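Beta-galactosidase/beta-glucuronidase (Faecalibacterium prausnitzii L2-6, PDB 6MVF) binds flavin mononucleotide and is a family 2 glycoside hydrolase that probably removes terminal beta-linked glucuronic acid or galactose residues. Local coordinates at residues T331-H336 against H531-F536. Sequence-based numbering, arbitrary orientation.
Sequences TIRLAH and HVWNMF
R333 and H531 mark the nearest approach of two parallel strands of the family 2 TIM barrel, 6.7 Å apart at their CA atoms and not directly paired, because strand 292-300 pairs with both. Inside the barrel, past strand 292-300, H531 NE2 donates to T331 OG1 at 3.0 Å, the hydroxyl lying 20° out of the imidazole plane; the same OG1 also hydrogen-bonds to A353 O on strand 353-357. With CG anti to the carbonyl carbon (chi1 -66°), the H531 ring turns one face to R333, whose CB sits over it in a CH-pi contact, 3.7 Å from the ring centroid. A leucine in place of H531 would probably leave T331 OG1 without its imidazole donor and R333 CB without an aromatic face. From there the extended R333 side chain carries its guanidinium, one face against A335 CB, to a salt bridge with E357 and a hydrogen bond with N398. E357 also takes a hydrogen bond with H336 ND1, and a cis peptide bond precedes H336. W533 packs against both A335 and H336: A335 CB meets the indole edge at CZ3, 3.9 Å away, and H336 NE2 approaches CH2 to 3.3 Å, the two ring planes inclined at 31°.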
loop_
_atom_site.group_PDB
_atom_site.type_symbol
_atom_site.label_atom_id
_atom_site.label_comp_id
_atom_site.label_asym_id
_atom_site.label_seq_id
_atom_site.Cartn_x
_atom_site.Cartn_y
_atom_site.Cartn_z
ATOM N N THR A 331 22.878 -1.306 22.184
ATOM C CA THR A 331 22.113 -1.381 23.418
ATOM C C THR A 331 21.327 -0.093 23.585
ATOM O O THR A 331 21.767 0.984 23.167
ATOM C CB THR A 331 23.039 -1.646 24.643
ATOM O OG1 THR A 331 22.260 -1.755 25.836
ATOM C CG2 THR A 331 24.092 -0.561 24.809
ATOM N N ILE A 332 20.148 -0.211 24.177
ATOM C CA ILE A 332 19.333 0.951 24.492
ATOM C C ILE A 332 18.836 0.815 25.916
ATOM O O ILE A 332 18.128 -0.149 26.234
ATOM C CB ILE A 332 18.134 1.115 23.556
ATOM C CG1 ILE A 332 18.576 1.440 22.134
ATOM C CG2 ILE A 332 17.229 2.220 24.114
ATOM C CD1 ILE A 332 17.440 1.304 21.110
ATOM N N ARG A 333 19.166 1.792 26.762
ATOM C CA ARG A 333 18.569 1.886 28.087
ATOM C C ARG A 333 17.259 2.667 27.986
ATOM O O ARG A 333 17.252 3.859 27.650
ATOM C CB ARG A 333 19.521 2.544 29.084
ATOM C CG ARG A 333 18.864 2.757 30.434
ATOM C CD ARG A 333 19.783 3.429 31.423
ATOM N NE ARG A 333 19.109 3.657 32.696
ATOM C CZ ARG A 333 19.297 4.731 33.455
ATOM N NH1 ARG A 333 20.140 5.681 33.065
ATOM N NH2 ARG A 333 18.633 4.857 34.595
ATOM N N LEU A 334 16.151 1.994 28.277
ATOM C CA LEU A 334 14.825 2.585 28.113
ATOM C C LEU A 334 14.367 3.218 29.431
ATOM O O LEU A 334 13.447 2.757 30.110
ATOM C CB LEU A 334 13.853 1.530 27.601
ATOM C CG LEU A 334 14.062 1.412 26.097
ATOM C CD1 LEU A 334 13.115 0.416 25.478
ATOM C CD2 LEU A 334 13.917 2.797 25.443
ATOM N N ALA A 335 15.028 4.317 29.776
ATOM C CA ALA A 335 14.734 5.012 31.019
ATOM C C ALA A 335 13.499 5.904 30.838
ATOM O O ALA A 335 13.135 6.248 29.716
ATOM C CB ALA A 335 15.961 5.824 31.449
ATOM N N HIS A 336 12.828 6.264 31.943
ATOM C CA HIS A 336 13.045 5.769 33.314
ATOM C C HIS A 336 11.801 5.016 33.753
ATOM O O HIS A 336 11.388 5.112 34.904
ATOM C CB HIS A 336 13.279 6.901 34.329
ATOM C CG HIS A 336 14.634 7.541 34.276
ATOM N ND1 HIS A 336 15.794 6.875 34.613
ATOM C CD2 HIS A 336 15.004 8.814 33.986
ATOM C CE1 HIS A 336 16.823 7.699 34.504
ATOM N NE2 HIS A 336 16.371 8.882 34.124
ATOM N N HIS A 531 25.911 3.821 28.307
ATOM C CA HIS A 531 24.711 4.417 27.729
ATOM C C HIS A 531 24.843 5.933 27.738
ATOM O O HIS A 531 24.804 6.555 28.804
ATOM C CB HIS A 531 23.466 3.995 28.501
ATOM C CG HIS A 531 23.153 2.538 28.405
ATOM N ND1 HIS A 531 23.478 1.642 29.402
ATOM C CD2 HIS A 531 22.545 1.817 27.431
ATOM C CE1 HIS A 531 23.077 0.433 29.049
ATOM N NE2 HIS A 531 22.508 0.512 27.859
ATOM N N VAL A 532 24.982 6.531 26.555
ATOM C CA VAL A 532 24.943 7.986 26.437
ATOM C C VAL A 532 23.633 8.520 26.982
ATOM O O VAL A 532 22.546 8.098 26.564
ATOM C CB VAL A 532 25.104 8.414 24.972
ATOM C CG1 VAL A 532 24.833 9.928 24.827
ATOM C CG2 VAL A 532 26.464 8.018 24.467
ATOM N N TRP A 533 23.723 9.456 27.913
ATOM C CA TRP A 533 22.583 10.293 28.244
ATOM C C TRP A 533 22.734 11.543 27.390
ATOM O O TRP A 533 23.688 12.305 27.571
ATOM C CB TRP A 533 22.548 10.612 29.733
ATOM C CG TRP A 533 21.238 11.209 30.183
ATOM C CD1 TRP A 533 20.972 12.530 30.426
ATOM C CD2 TRP A 533 20.022 10.506 30.433
ATOM N NE1 TRP A 533 19.668 12.685 30.828
ATOM C CE2 TRP A 533 19.061 11.457 30.832
ATOM C CE3 TRP A 533 19.657 9.162 30.380
ATOM C CZ2 TRP A 533 17.758 11.108 31.153
ATOM C CZ3 TRP A 533 18.367 8.819 30.707
ATOM C CH2 TRP A 533 17.431 9.791 31.098
ATOM N N ASN A 534 21.857 11.723 26.403
ATOM C CA ASN A 534 20.740 10.851 26.043
ATOM C C ASN A 534 20.757 10.830 24.489
ATOM O O ASN A 534 21.489 11.614 23.881
ATOM C CB ASN A 534 19.421 11.409 26.649
ATOM C CG ASN A 534 18.195 10.543 26.369
ATOM O OD1 ASN A 534 17.664 10.539 25.263
ATOM N ND2 ASN A 534 17.713 9.843 27.393
ATOM N N MET A 535 19.993 9.935 23.843
ATOM C CA MET A 535 19.981 9.908 22.379
ATOM C C MET A 535 19.430 11.204 21.809
ATOM O O MET A 535 19.974 11.753 20.839
ATOM C CB MET A 535 19.143 8.734 21.858
ATOM C CG MET A 535 19.153 8.604 20.348
ATOM S SD MET A 535 20.767 8.211 19.605
ATOM C CE MET A 535 20.412 8.417 17.860
ATOM N N PHE A 536 18.329 11.687 22.383
ATOM C CA PHE A 536 17.635 12.872 21.919
ATOM C C PHE A 536 17.510 13.843 23.077
ATOM O O PHE A 536 17.293 13.417 24.217
ATOM C CB PHE A 536 16.227 12.547 21.405
ATOM C CG PHE A 536 16.182 11.441 20.418
ATOM C CD1 PHE A 536 16.599 11.646 19.101
ATOM C CD2 PHE A 536 15.719 10.195 20.790
ATOM C CE1 PHE A 536 16.558 10.608 18.173
ATOM C CE2 PHE A 536 15.673 9.139 19.864
ATOM C CZ PHE A 536 16.097 9.341 18.561
HETATM O O HOH W 1 15.691 7.765 28.808
#